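Local atomic coordinates of outer membrane protein assembly factor BamA (Haemophilus ducreyi, PDB entry 4K3C), a protein that probably helps to assemble beta-barrel proteins and insert them into the outer membrane, as part of the Bam complex. Residues Ala239-Lys244 and Asp271-Val276; Gly427-Val432 and Trp465-Lys470. All blocks are in the same frame, centred on the assembly; numbering follows the deposited sequence.

How the contacts relate
Both contacts belong to the Omp85-type barrel domain, at the strand ends on the extracellular side. Contact 1 comes first along the chain and is complete before contact 2 opens. It joins strands 242-254 and 260-274 at the open end of their hairpin, while contact 2 lies where strands 430-440 and 453-465 run out into loops. Between these two pairs, strands 303-317, 328-338, 346-358 and 366-378 continue the barrel wall. The contact centres are about 21 Å apart, but the nearest atoms come within about 6 Å without touching. Ala239 meets Asp424 and Ile426 just ahead of Gly427, so loops distant in sequence meet near this side of the barrel.

Contact 1 of 2, residues Ala239-Lys244 and Asp271-Val276; sequences AAYKRK and DKLRNV
The Tyr241 ring meets Leu273 obliquely, its CD1 4.0 Å from Leu273 CD2, an approach set by chi1 of 60°, which puts CG between the backbone N and the carbonyl carbon. CB of Arg243, two residues along the same segment, sits at the ring edge in its plane, and the ring of Tyr230 on strand 220-231 also meets it, the planes about 35° apart. Tyr241 CB itself lies against Val276 CG2. The second flat group is the Arg243 guanidinium: the side chain lies alongside Asp271, the guanidinium and carboxylate planes 89° apart. Arg243 NE and Asp271 OD1 are 4.2 Å apart and the oxygen lies well out of the guanidinium plane, so this is charge proximity and not a salt bridge. The true salt bridge of Arg243 runs from NH1 to Glu228 on strand 220-231. Its aliphatic part works separately, CG packing 3.6 Å from Leu273 CD1 with both side chains pointing the same way. Arginine suits this place, covering leucine with its methylenes while carrying charge to the neighbouring strand.

Beneath these groups is an antiparallel ladder. Lys242 and Arg274 form one hydrogen-bonded pair, with Lys242 N 3.2 Å from Arg274 O; Lys244 and Lys272 form the next, with Lys244 N 2.8 Å from Lys272 O. Between them lies the non-hydrogen-bonded pair Arg243 and Leu273. On the face carrying Lys242, Lys244, Lys272 and Arg274, contact is through carbon: Lys242 CB lies 3.6 Å from Arg274 CG as the chains cross obliquely.

Lys244 NZ is only 4.7 Å from Arg274 NH1, a repulsion that Asp229 and Asp231, touching Lys244 and Lys242, probably offset in part. Between the two segments that face has no charge pairing, so backbone bonds and carbon contacts hold the strands together.

Contact 2 of 2, residues Gly427-Val432 and Trp465-Lys470; sequences GGNAMV and WNTKWK
Asn429 and Thr467 grip each other through two hydrogen bonds. Thr467 N donates a hydrogen bond to Asn429 OD1 at 2.9 Å, in the carbonyl plane and on a lone pair, while Asn429 ND2 donates to Thr467 OG1 at 2.8 Å, with the hydroxyl oxygen nearly in the amide plane. Asparagine fits because one flat amide serves both a backbone N-H and a hydroxyl; chi1 of 68° sets its CG between the backbone N and the carbonyl carbon. Beside this pair, Ala430 CB stands over the centre of the Trp465 six-membered ring, 3.4 Å from the centroid and 11° off its normal, a CH-pi contact. The small methyl allows the indole to lie over the backbone here, and Val432 CG2 meets the same ring at its edge, in plane, 3.9 Å from Trp465 CH2.

Ala430 and Trp465 are also an antiparallel hydrogen-bonded pair, near the point where strands 430-440 and 453-465 of the transmembrane barrel leave the wall for extracellular loops. Trp465 N reaches Ala430 O at 2.9 Å; the return bond, from Ala430 N to Trp465 O, is weak. Two residues before Ala430, Gly428 CA comes 3.6 Å from Trp465 O, an approach that suits a residue without a side chain.

Past Trp465 the chain enters a type I turn from Asn466 to Trp469. Asn466 OD1 accepts from Lys468 N, an Asx turn, which probably helps to hold the turn in the shape that offers Thr467 N to Asn429. Further out, Asn429 ND2 also bonds to Thr376 O on strand 366-378, which with the bonds to Thr467 helps to hold the amide's rotation. Lys468 extends to a salt bridge with Glu383, and Tyr485 touches Trp465.

Contact 1 of 2, residues Ala239-Lys244 and Asp271-Val276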
loop_
_atom_site.group_PDB
_atom_site.type_symbol
_atom_site.label_atom_id
_atom_site.label_comp_id
_atom_site.label_asym_id
_atom_site.label_seq_id
_atom_site.Cartn_x
_atom_site.Cartn_y
_atom_site.Cartn_z
ATOM N N ALA A 239 -31.026 8.361 -1.182
ATOM C CA ALA A 239 -31.287 7.689 0.071
ATOM C C ALA A 239 -30.150 8.347 0.833
ATOM O O ALA A 239 -29.113 7.744 1.133
ATOM C CB ALA A 239 -31.126 6.180 -0.022
ATOM N N ALA A 240 -30.333 9.646 1.033
ATOM C CA ALA A 240 -29.353 10.451 1.694
ATOM C C ALA A 240 -29.522 10.210 3.168
ATOM O O ALA A 240 -30.586 9.766 3.611
ATOM C CB ALA A 240 -29.574 11.894 1.370
ATOM N N TYR A 241 -28.456 10.472 3.912
ATOM C CA TYR A 241 -28.506 10.439 5.362
ATOM C C TYR A 241 -27.353 11.303 5.832
ATOM O O TYR A 241 -26.495 11.668 5.030
ATOM C CB TYR A 241 -28.391 9.000 5.890
ATOM C CG TYR A 241 -27.114 8.285 5.493
ATOM C CD1 TYR A 241 -25.962 8.403 6.267
ATOM C CD2 TYR A 241 -27.057 7.483 4.355
ATOM C CE1 TYR A 241 -24.797 7.754 5.915
ATOM C CE2 TYR A 241 -25.899 6.835 4.000
ATOM C CZ TYR A 241 -24.772 6.970 4.782
ATOM O OH TYR A 241 -23.606 6.322 4.437
ATOM N N LYS A 242 -27.339 11.659 7.112
ATOM C CA LYS A 242 -26.172 12.322 7.683
ATOM C C LYS A 242 -25.579 11.477 8.798
ATOM O O LYS A 242 -26.301 11.005 9.674
ATOM C CB LYS A 242 -26.520 13.722 8.170
ATOM C CG LYS A 242 -26.727 14.710 7.023
ATOM C CD LYS A 242 -27.687 15.838 7.409
ATOM C CE LYS A 242 -28.286 16.507 6.192
ATOM N NZ LYS A 242 -29.133 17.661 6.585
ATOM N N ARG A 243 -24.265 11.267 8.735
ATOM C CA ARG A 243 -23.573 10.460 9.733
ATOM C C ARG A 243 -22.394 11.207 10.314
ATOM O O ARG A 243 -21.584 11.776 9.592
ATOM C CB ARG A 243 -23.082 9.144 9.139
ATOM C CG ARG A 243 -22.665 8.124 10.185
ATOM C CD ARG A 243 -21.860 7.002 9.573
ATOM N NE ARG A 243 -20.615 7.499 8.993
ATOM C CZ ARG A 243 -20.293 7.430 7.703
ATOM N NH1 ARG A 243 -19.126 7.916 7.293
ATOM N NH2 ARG A 243 -21.127 6.875 6.822
ATOM N N LYS A 244 -22.301 11.203 11.628
ATOM C CA LYS A 244 -21.200 11.862 12.299
ATOM C C LYS A 244 -20.548 10.747 13.068
ATOM O O LYS A 244 -21.211 10.038 13.830
ATOM C CB LYS A 244 -21.733 12.930 13.255
ATOM C CG LYS A 244 -20.757 14.015 13.649
ATOM C CD LYS A 244 -21.499 15.106 14.440
ATOM C CE LYS A 244 -20.637 16.340 14.727
ATOM N NZ LYS A 244 -21.398 17.397 15.458
ATOM N N ASP A 271 -21.018 6.101 16.131
ATOM C CA ASP A 271 -21.697 6.669 14.962
ATOM C C ASP A 271 -22.987 7.329 15.409
ATOM O O ASP A 271 -23.727 6.761 16.213
ATOM C CB ASP A 271 -22.104 5.574 13.965
ATOM C CG ASP A 271 -20.935 4.785 13.426
ATOM O OD1 ASP A 271 -20.253 5.260 12.480
ATOM O OD2 ASP A 271 -20.730 3.663 13.938
ATOM N N LYS A 272 -23.278 8.504 14.861
ATOM C CA LYS A 272 -24.492 9.220 15.209
ATOM C C LYS A 272 -25.151 9.633 13.904
ATOM O O LYS A 272 -24.505 10.254 13.056
ATOM C CB LYS A 272 -24.163 10.438 16.078
ATOM C CG LYS A 272 -25.372 11.149 16.671
ATOM C CD LYS A 272 -24.997 12.429 17.440
ATOM C CE LYS A 272 -24.035 12.164 18.607
ATOM N NZ LYS A 272 -22.597 12.133 18.189
ATOM N N LEU A 273 -26.421 9.273 13.724
ATOM C CA LEU A 273 -27.118 9.581 12.477
ATOM C C LEU A 273 -28.334 10.481 12.675
ATOM O O LEU A 273 -29.137 10.271 13.582
ATOM C CB LEU A 273 -27.488 8.300 11.721
ATOM C CG LEU A 273 -26.307 7.591 11.034
ATOM C CD1 LEU A 273 -25.488 6.739 12.000
ATOM C CD2 LEU A 273 -26.756 6.769 9.819
ATOM N N ARG A 274 -28.438 11.498 11.821
ATOM C CA ARG A 274 -29.544 12.455 11.825
ATOM C C ARG A 274 -30.097 12.516 10.393
ATOM O O ARG A 274 -29.470 11.977 9.465
ATOM C CB ARG A 274 -29.053 13.833 12.287
ATOM C CG ARG A 274 -28.234 14.614 11.245
ATOM C CD ARG A 274 -27.196 15.549 11.877
ATOM N NE ARG A 274 -27.795 16.496 12.814
ATOM C CZ ARG A 274 -27.136 17.101 13.803
ATOM N NH1 ARG A 274 -25.840 16.857 13.996
ATOM N NH2 ARG A 274 -27.776 17.951 14.605
ATOM N N ASN A 275 -31.243 13.180 10.213
ATOM C CA ASN A 275 -31.967 13.131 8.947
ATOM C C ASN A 275 -32.456 11.689 8.876
ATOM O O ASN A 275 -33.170 11.242 9.779
ATOM C CB ASN A 275 -31.055 13.549 7.765
ATOM C CG ASN A 275 -31.751 13.530 6.403
ATOM O OD1 ASN A 275 -32.631 12.713 6.144
ATOM N ND2 ASN A 275 -31.319 14.420 5.512
ATOM N N VAL A 276 -32.018 10.949 7.856
ATOM C CA VAL A 276 -32.494 9.588 7.583
ATOM C C VAL A 276 -33.994 9.596 7.356
ATOM O O VAL A 276 -34.766 9.459 8.311
ATOM C CB VAL A 276 -32.179 8.603 8.712
ATOM C CG1 VAL A 276 -32.296 7.193 8.186
ATOM C CG2 VAL A 276 -30.784 8.838 9.258
#

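Contact 2 of 2, residues Gly427-Val432 and Trp465-Lys470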
loop_
_atom_site.group_PDB
_atom_site.type_symbol
_atom_site.label_atom_id
_atom_site.label_comp_id
_atom_site.label_asym_id
_atom_site.label_seq_id
_atom_site.Cartn_x
_atom_site.Cartn_y
_atom_site.Cartn_z
ATOM N N GLY A 427 -28.611 0.664 -1.362
ATOM C CA GLY A 427 -27.445 -0.178 -1.176
ATOM C C GLY A 427 -27.750 -1.613 -0.781
ATOM O O GLY A 427 -28.864 -1.913 -0.344
ATOM N N GLY A 428 -26.757 -2.497 -0.922
ATOM C CA GLY A 428 -26.944 -3.918 -0.678
ATOM C C GLY A 428 -25.799 -4.545 0.087
ATOM O O GLY A 428 -24.764 -3.905 0.249
ATOM N N ASN A 429 -25.977 -5.790 0.544
ATOM C CA ASN A 429 -24.966 -6.459 1.364
ATOM C C ASN A 429 -24.073 -7.440 0.603
ATOM O O ASN A 429 -23.339 -8.239 1.213
ATOM C CB ASN A 429 -25.598 -7.163 2.566
ATOM C CG ASN A 429 -26.444 -8.349 2.160
ATOM O OD1 ASN A 429 -27.160 -8.302 1.157
ATOM N ND2 ASN A 429 -26.366 -9.420 2.932
ATOM N N ALA A 430 -24.134 -7.375 -0.725
ATOM C CA ALA A 430 -23.338 -8.256 -1.585
ATOM C C ALA A 430 -23.017 -7.562 -2.888
ATOM O O ALA A 430 -23.906 -7.108 -3.596
ATOM C CB ALA A 430 -24.050 -9.532 -1.849
ATOM N N MET A 431 -21.731 -7.475 -3.184
ATOM C CA MET A 431 -21.257 -6.776 -4.355
ATOM C C MET A 431 -20.245 -7.694 -5.043
ATOM O O MET A 431 -19.456 -8.360 -4.375
ATOM C CB MET A 431 -20.619 -5.437 -3.949
ATOM C CG MET A 431 -19.957 -4.690 -5.081
ATOM S SD MET A 431 -19.874 -2.902 -4.891
ATOM C CE MET A 431 -18.638 -2.774 -3.626
ATOM N N VAL A 432 -20.320 -7.793 -6.363
ATOM C CA VAL A 432 -19.241 -8.369 -7.130
ATOM C C VAL A 432 -19.021 -7.432 -8.305
ATOM O O VAL A 432 -19.969 -6.878 -8.871
ATOM C CB VAL A 432 -19.523 -9.828 -7.617
ATOM C CG1 VAL A 432 -18.294 -10.410 -8.286
ATOM C CG2 VAL A 432 -19.927 -10.734 -6.469
ATOM N N TRP A 465 -26.542 -6.634 -4.826
ATOM C CA TRP A 465 -27.830 -7.149 -4.419
ATOM C C TRP A 465 -27.983 -7.291 -2.914
ATOM O O TRP A 465 -27.007 -7.200 -2.174
ATOM C CB TRP A 465 -28.108 -8.488 -5.104
ATOM C CG TRP A 465 -27.337 -9.719 -4.607
ATOM C CD1 TRP A 465 -27.829 -10.719 -3.836
ATOM C CD2 TRP A 465 -25.982 -10.078 -4.908
ATOM N NE1 TRP A 465 -26.874 -11.672 -3.628
ATOM C CE2 TRP A 465 -25.730 -11.305 -4.283
ATOM C CE3 TRP A 465 -24.956 -9.473 -5.640
ATOM C CZ2 TRP A 465 -24.501 -11.950 -4.363
ATOM C CZ3 TRP A 465 -23.732 -10.112 -5.711
ATOM C CH2 TRP A 465 -23.518 -11.341 -5.077
ATOM N N ASN A 466 -29.225 -7.533 -2.499
ATOM C CA ASN A 466 -29.623 -7.720 -1.118
ATOM C C ASN A 466 -30.006 -9.176 -0.927
ATOM O O ASN A 466 -31.095 -9.591 -1.338
ATOM C CB ASN A 466 -30.850 -6.838 -0.860
ATOM C CG ASN A 466 -31.444 -6.999 0.543
ATOM O OD1 ASN A 466 -31.179 -7.975 1.262
ATOM N ND2 ASN A 466 -32.282 -6.024 0.931
ATOM N N THR A 467 -29.137 -9.943 -0.274
ATOM C CA THR A 467 -29.431 -11.341 0.046
ATOM C C THR A 467 -30.719 -11.565 0.836
ATOM O O THR A 467 -31.313 -12.636 0.751
ATOM C CB THR A 467 -28.308 -11.989 0.849
ATOM O OG1 THR A 467 -28.209 -11.336 2.124
ATOM C CG2 THR A 467 -26.989 -11.874 0.106
ATOM N N LYS A 468 -31.169 -10.593 1.615
ATOM C CA LYS A 468 -32.335 -10.885 2.436
ATOM C C LYS A 468 -33.644 -10.451 1.787
ATOM O O LYS A 468 -34.715 -10.657 2.357
ATOM C CB LYS A 468 -32.175 -10.307 3.848
ATOM C CG LYS A 468 -30.816 -10.616 4.470
ATOM C CD LYS A 468 -30.844 -10.572 5.985
ATOM C CE LYS A 468 -29.446 -10.352 6.573
ATOM N NZ LYS A 468 -29.157 -8.908 6.867
ATOM N N TRP A 469 -33.559 -9.878 0.584
ATOM C CA TRP A 469 -34.739 -9.323 -0.086
ATOM C C TRP A 469 -35.831 -10.386 -0.426
ATOM O O TRP A 469 -36.988 -10.058 -0.761
ATOM C CB TRP A 469 -34.343 -8.466 -1.300
ATOM C CG TRP A 469 -35.553 -7.884 -1.973
ATOM C CD1 TRP A 469 -36.230 -8.410 -3.036
ATOM C CD2 TRP A 469 -36.271 -6.703 -1.589
ATOM N NE1 TRP A 469 -37.312 -7.626 -3.347
ATOM C CE2 TRP A 469 -37.360 -6.570 -2.477
ATOM C CE3 TRP A 469 -36.096 -5.741 -0.586
ATOM C CZ2 TRP A 469 -38.268 -5.518 -2.394
ATOM C CZ3 TRP A 469 -36.995 -4.698 -0.504
ATOM C CH2 TRP A 469 -38.068 -4.593 -1.409
ATOM N N LYS A 470 -35.459 -11.657 -0.298
ATOM C CA LYS A 470 -36.404 -12.749 -0.456
ATOM C C LYS A 470 -37.530 -12.649 0.569
ATOM O O LYS A 470 -38.685 -12.918 0.246
ATOM C CB LYS A 470 -35.684 -14.084 -0.305
ATOM C CG LYS A 470 -34.367 -14.153 -1.067
ATOM C CD LYS A 470 -33.715 -15.527 -0.927
ATOM C CE LYS A 470 -33.455 -15.882 0.529
ATOM N NZ LYS A 470 -32.721 -17.171 0.692
#